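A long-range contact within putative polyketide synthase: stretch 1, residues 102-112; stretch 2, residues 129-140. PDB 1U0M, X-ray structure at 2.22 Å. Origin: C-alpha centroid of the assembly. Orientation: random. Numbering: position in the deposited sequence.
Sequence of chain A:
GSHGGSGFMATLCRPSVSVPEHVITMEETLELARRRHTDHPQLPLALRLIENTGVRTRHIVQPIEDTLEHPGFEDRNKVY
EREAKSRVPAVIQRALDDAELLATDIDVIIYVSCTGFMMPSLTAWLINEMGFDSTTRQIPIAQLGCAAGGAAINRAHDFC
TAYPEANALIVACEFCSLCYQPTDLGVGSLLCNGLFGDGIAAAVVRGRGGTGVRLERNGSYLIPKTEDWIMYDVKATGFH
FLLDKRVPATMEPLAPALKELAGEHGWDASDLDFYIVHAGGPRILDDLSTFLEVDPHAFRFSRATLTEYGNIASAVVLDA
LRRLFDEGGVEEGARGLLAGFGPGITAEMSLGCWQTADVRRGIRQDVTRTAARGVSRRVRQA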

# COMPACT_ATOMS: atom_id res chain seq x y z
N LEU A 102 -18.08 8.20 15.62
CA LEU A 102 -18.88 7.12 15.06
C LEU A 102 -18.15 6.75 13.77
O LEU A 102 -17.27 7.49 13.32
N ALA A 103 -18.51 5.62 13.18
CA ALA A 103 -17.89 5.20 11.94
C ALA A 103 -17.84 6.37 10.96
O ALA A 103 -16.86 6.56 10.24
N THR A 104 -18.90 7.17 10.99
CA THR A 104 -19.04 8.30 10.09
C THR A 104 -18.22 9.57 10.34
O THR A 104 -18.38 10.55 9.62
N ASP A 105 -17.36 9.57 11.34
CA ASP A 105 -16.58 10.78 11.57
C ASP A 105 -15.16 10.65 11.02
O ASP A 105 -14.35 11.57 11.14
N ILE A 106 -14.89 9.51 10.40
CA ILE A 106 -13.58 9.23 9.83
C ILE A 106 -13.57 9.55 8.34
O ILE A 106 -14.42 9.08 7.59
N ASP A 107 -12.60 10.35 7.91
CA ASP A 107 -12.50 10.73 6.50
C ASP A 107 -11.56 9.80 5.73
O ASP A 107 -11.66 9.70 4.51
N VAL A 108 -10.65 9.14 6.43
CA VAL A 108 -9.70 8.26 5.78
C VAL A 108 -9.32 7.06 6.63
O VAL A 108 -9.02 7.20 7.81
N ILE A 109 -9.35 5.88 6.02
CA ILE A 109 -8.96 4.66 6.71
C ILE A 109 -7.55 4.31 6.23
O ILE A 109 -7.24 4.43 5.05
N ILE A 110 -6.70 3.91 7.17
CA ILE A 110 -5.34 3.54 6.85
C ILE A 110 -5.13 2.13 7.36
O ILE A 110 -4.90 1.91 8.55
N TYR A 111 -5.22 1.17 6.45
CA TYR A 111 -5.09 -0.24 6.79
C TYR A 111 -3.71 -0.80 6.48
O TYR A 111 -3.31 -0.85 5.31
N VAL A 112 -2.98 -1.22 7.51
CA VAL A 112 -1.65 -1.78 7.29
C VAL A 112 -1.52 -3.25 7.70
O VAL A 112 -1.92 -3.66 8.79
N GLU A 129 -19.57 -2.94 5.82
CA GLU A 129 -20.11 -3.52 7.04
C GLU A 129 -20.14 -2.60 8.25
O GLU A 129 -21.12 -2.56 8.98
N MET A 130 -19.06 -1.86 8.46
CA MET A 130 -19.00 -0.97 9.61
C MET A 130 -19.87 0.27 9.42
O MET A 130 -19.95 1.13 10.30
N GLY A 131 -20.50 0.37 8.26
CA GLY A 131 -21.34 1.51 7.99
C GLY A 131 -20.57 2.81 7.89
O GLY A 131 -21.09 3.87 8.21
N PHE A 132 -19.32 2.74 7.44
CA PHE A 132 -18.52 3.94 7.29
C PHE A 132 -19.07 4.84 6.19
O PHE A 132 -19.97 4.47 5.44
N ASP A 133 -18.50 6.04 6.10
CA ASP A 133 -18.88 7.02 5.09
C ASP A 133 -18.60 6.42 3.71
O ASP A 133 -17.49 5.97 3.44
N SER A 134 -19.60 6.42 2.84
CA SER A 134 -19.44 5.88 1.49
C SER A 134 -18.40 6.70 0.71
O SER A 134 -18.13 6.43 -0.46
N THR A 135 -17.81 7.69 1.39
CA THR A 135 -16.82 8.58 0.80
C THR A 135 -15.45 8.46 1.47
O THR A 135 -14.51 9.14 1.06
N THR A 136 -15.36 7.62 2.49
CA THR A 136 -14.10 7.42 3.22
C THR A 136 -12.99 7.00 2.27
O THR A 136 -13.16 6.10 1.46
N ARG A 137 -11.84 7.65 2.39
CA ARG A 137 -10.71 7.32 1.53
C ARG A 137 -10.01 6.11 2.12
O ARG A 137 -9.87 5.99 3.33
N GLN A 138 -9.58 5.20 1.24
CA GLN A 138 -8.88 4.00 1.67
C GLN A 138 -7.39 4.17 1.38
O GLN A 138 -7.00 4.61 0.30
N ILE A 139 -6.55 3.84 2.36
CA ILE A 139 -5.11 3.92 2.16
C ILE A 139 -4.48 2.64 2.68
O ILE A 139 -4.00 2.58 3.81
N PRO A 140 -4.50 1.58 1.85
CA PRO A 140 -3.92 0.30 2.23
C PRO A 140 -2.43 0.23 1.91
O PRO A 140 -2.01 0.49 0.79

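Stretch 2 enters the contact as a helix gives out, and ends as a strand lying parallel to strand 108-112. Glu-129 is too far away to take part. Met-130 directs its CA-to-CB bond toward stretch 1, but the end of its side chain leads away, so its closest approach comes from the backbone: Met-130 O lies 3.3 Å from Ala-103 CB. Gly-131 follows with positive phi, a conformation that by itself favours glycine.

Phe-132 is the apolar centrepiece of the loop. Its CA-to-CB bond points sideways, yet with chi1 in the m well the ring reaches stretch 1 and is enclosed there. Ala-103 CB sits over one face, 4.0 Å from the ring centroid, and Ile-109 CD1 over the opposite face at 4.1 Å, almost exactly on the ring normal; both are CH-pi contacts. The t chi2 of Ile-109 extends its CD1 to this position. At the ring edge, Ile-106 CG1 approaches Phe-132 CE1 at 3.9 Å. A flat aromatic ring suits a slot lined by a small methyl on one side and a branched aliphatic chain on the other.

Asp-133 brings its carboxylate among backbone carbonyls. Its OD2 is 2.7 Å from Thr-104 O; where the proton lies is left open. Asp-133 also opens a type I turn that closes at Thr-136, leaving Ser-134 and Thr-135 clear of stretch 1. Thr-136 serves two surroundings: its OG1 donates a very short 2.5 Å hydrogen bond to Asp-133 O, while its methyl, CG2, packs 3.7 Å from Ile-109 CG1.

From Arg-137 onward the side chains alternate across the sheet. The aliphatic part of Arg-137 lies beside Val-108, with Arg-137 CG 4.0 Å from Val-108 CB, and its guanidinium sits obliquely to the Asp-107 carbonyl. That carbonyl instead accepts a nearly straight hydrogen bond from the backbone, Arg-137 N to Asp-107 O at 3.0 Å. Gln-138 (chi1 m, chi2 t) turns to the face shared with Ile-109; its amide finds its hydrogen bonds elsewhere in the structure.

Ile-139 returns to the face of Val-108 and Ile-110. In its m, t rotamer it extends CD1 to within 3.6 Å of Val-108 CG2, while Ile-139 CB lies 4.4 Å from Ile-110 CG1, so beta-branched residues fill this buried layer. Pro-140, on the same face as Tyr-111, costs the pairing no hydrogen bond, since the N atoms that donate to stretch 1 are those of Arg-137 and Ile-139; its CA makes a CA-H...O contact, Pro-140 CA to Tyr-111 O, at 3.3 Å.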

# COMPACT_ATOMS: atom_id res chain seq x y z
CB LEU A 102 -20.30 7.60 14.77
CG LEU A 102 -20.32 9.04 14.25
CD1 LEU A 102 -21.28 9.17 13.08
CD2 LEU A 102 -20.71 9.98 15.39
CB ALA A 103 -18.69 4.05 11.33
CB THR A 104 -20.51 8.70 9.98
OG1 THR A 104 -21.33 7.52 9.98
CG2 THR A 104 -20.75 9.46 8.68
CB ASP A 105 -16.55 11.12 13.06
CG ASP A 105 -17.74 11.95 13.49
OD1 ASP A 105 -17.60 13.19 13.56
OD2 ASP A 105 -18.82 11.37 13.73
CB ILE A 106 -13.20 7.75 10.03
CG1 ILE A 106 -13.36 7.36 11.51
CG2 ILE A 106 -11.77 7.50 9.55
CD1 ILE A 106 -12.43 8.11 12.45
CB ASP A 107 -12.00 12.17 6.36
CG ASP A 107 -12.86 13.17 7.11
OD1 ASP A 107 -12.64 13.37 8.32
OD2 ASP A 107 -13.77 13.77 6.48
CB VAL A 108 -8.41 9.03 5.43
CG1 VAL A 108 -7.80 9.59 6.70
CG2 VAL A 108 -7.41 8.11 4.74
CB ILE A 109 -9.87 3.46 6.39
CG1 ILE A 109 -11.27 3.71 6.94
CG2 ILE A 109 -9.28 2.20 6.99
CD1 ILE A 109 -12.20 2.52 6.83
CB ILE A 110 -4.36 4.51 7.52
CG1 ILE A 110 -4.79 5.95 7.22
CG2 ILE A 110 -2.96 4.28 6.99
CD1 ILE A 110 -3.96 7.02 7.91
CB TYR A 111 -6.15 -1.04 6.03
CG TYR A 111 -6.31 -2.48 6.48
CD1 TYR A 111 -7.23 -2.83 7.46
CD2 TYR A 111 -5.54 -3.50 5.90
CE1 TYR A 111 -7.38 -4.16 7.86
CE2 TYR A 111 -5.69 -4.82 6.30
CZ TYR A 111 -6.61 -5.14 7.27
OH TYR A 111 -6.77 -6.46 7.64
CB VAL A 112 -0.56 -0.96 8.00
CG1 VAL A 112 -0.58 0.45 7.47
CG2 VAL A 112 -0.76 -0.99 9.50
CB GLU A 129 -19.35 -4.81 7.38
CG GLU A 129 -20.04 -6.11 6.95
CD GLU A 129 -20.53 -6.09 5.50
OE1 GLU A 129 -21.75 -6.30 5.29
OE2 GLU A 129 -19.71 -5.88 4.58
CB MET A 130 -17.56 -0.54 9.87
CG MET A 130 -17.13 -0.67 11.30
SD MET A 130 -15.90 -1.94 11.45
CE MET A 130 -16.91 -3.34 11.68
CB PHE A 132 -17.07 3.58 6.96
CG PHE A 132 -16.22 3.31 8.17
CD1 PHE A 132 -15.55 4.35 8.81
CD2 PHE A 132 -16.08 2.02 8.66
CE1 PHE A 132 -14.76 4.10 9.93
CE2 PHE A 132 -15.30 1.77 9.78
CZ PHE A 132 -14.64 2.81 10.41
CB ASP A 133 -18.02 8.29 5.25
CG ASP A 133 -17.53 8.51 6.68
OD1 ASP A 133 -17.05 7.53 7.32
OD2 ASP A 133 -17.59 9.66 7.16
CB SER A 134 -20.78 5.89 0.76
OG SER A 134 -20.80 4.96 -0.31
CB THR A 135 -17.27 10.06 0.92
OG1 THR A 135 -17.55 10.38 2.29
CG2 THR A 135 -18.50 10.30 0.09
CB THR A 136 -14.23 6.33 4.29
OG1 THR A 136 -15.52 6.42 4.91
CG2 THR A 136 -13.15 6.50 5.35
CB ARG A 137 -9.71 8.47 1.46
CG ARG A 137 -10.21 9.81 1.93
CD ARG A 137 -11.35 10.35 1.10
NE ARG A 137 -11.77 11.65 1.63
CZ ARG A 137 -10.98 12.72 1.68
NH1 ARG A 137 -9.73 12.64 1.23
NH2 ARG A 137 -11.42 13.86 2.19
CB GLN A 138 -9.42 2.79 0.91
CG GLN A 138 -10.93 2.67 0.96
CD GLN A 138 -11.48 1.96 -0.25
OE1 GLN A 138 -11.43 0.73 -0.35
NE2 GLN A 138 -12.01 2.73 -1.19
CB ILE A 139 -4.49 5.13 2.87
CG1 ILE A 139 -5.08 6.42 2.31
CG2 ILE A 139 -2.98 5.15 2.64
CD1 ILE A 139 -4.40 7.68 2.81
CB PRO A 140 -4.74 -0.69 1.42
CG PRO A 140 -4.98 0.06 0.15
CD PRO A 140 -5.32 1.45 0.63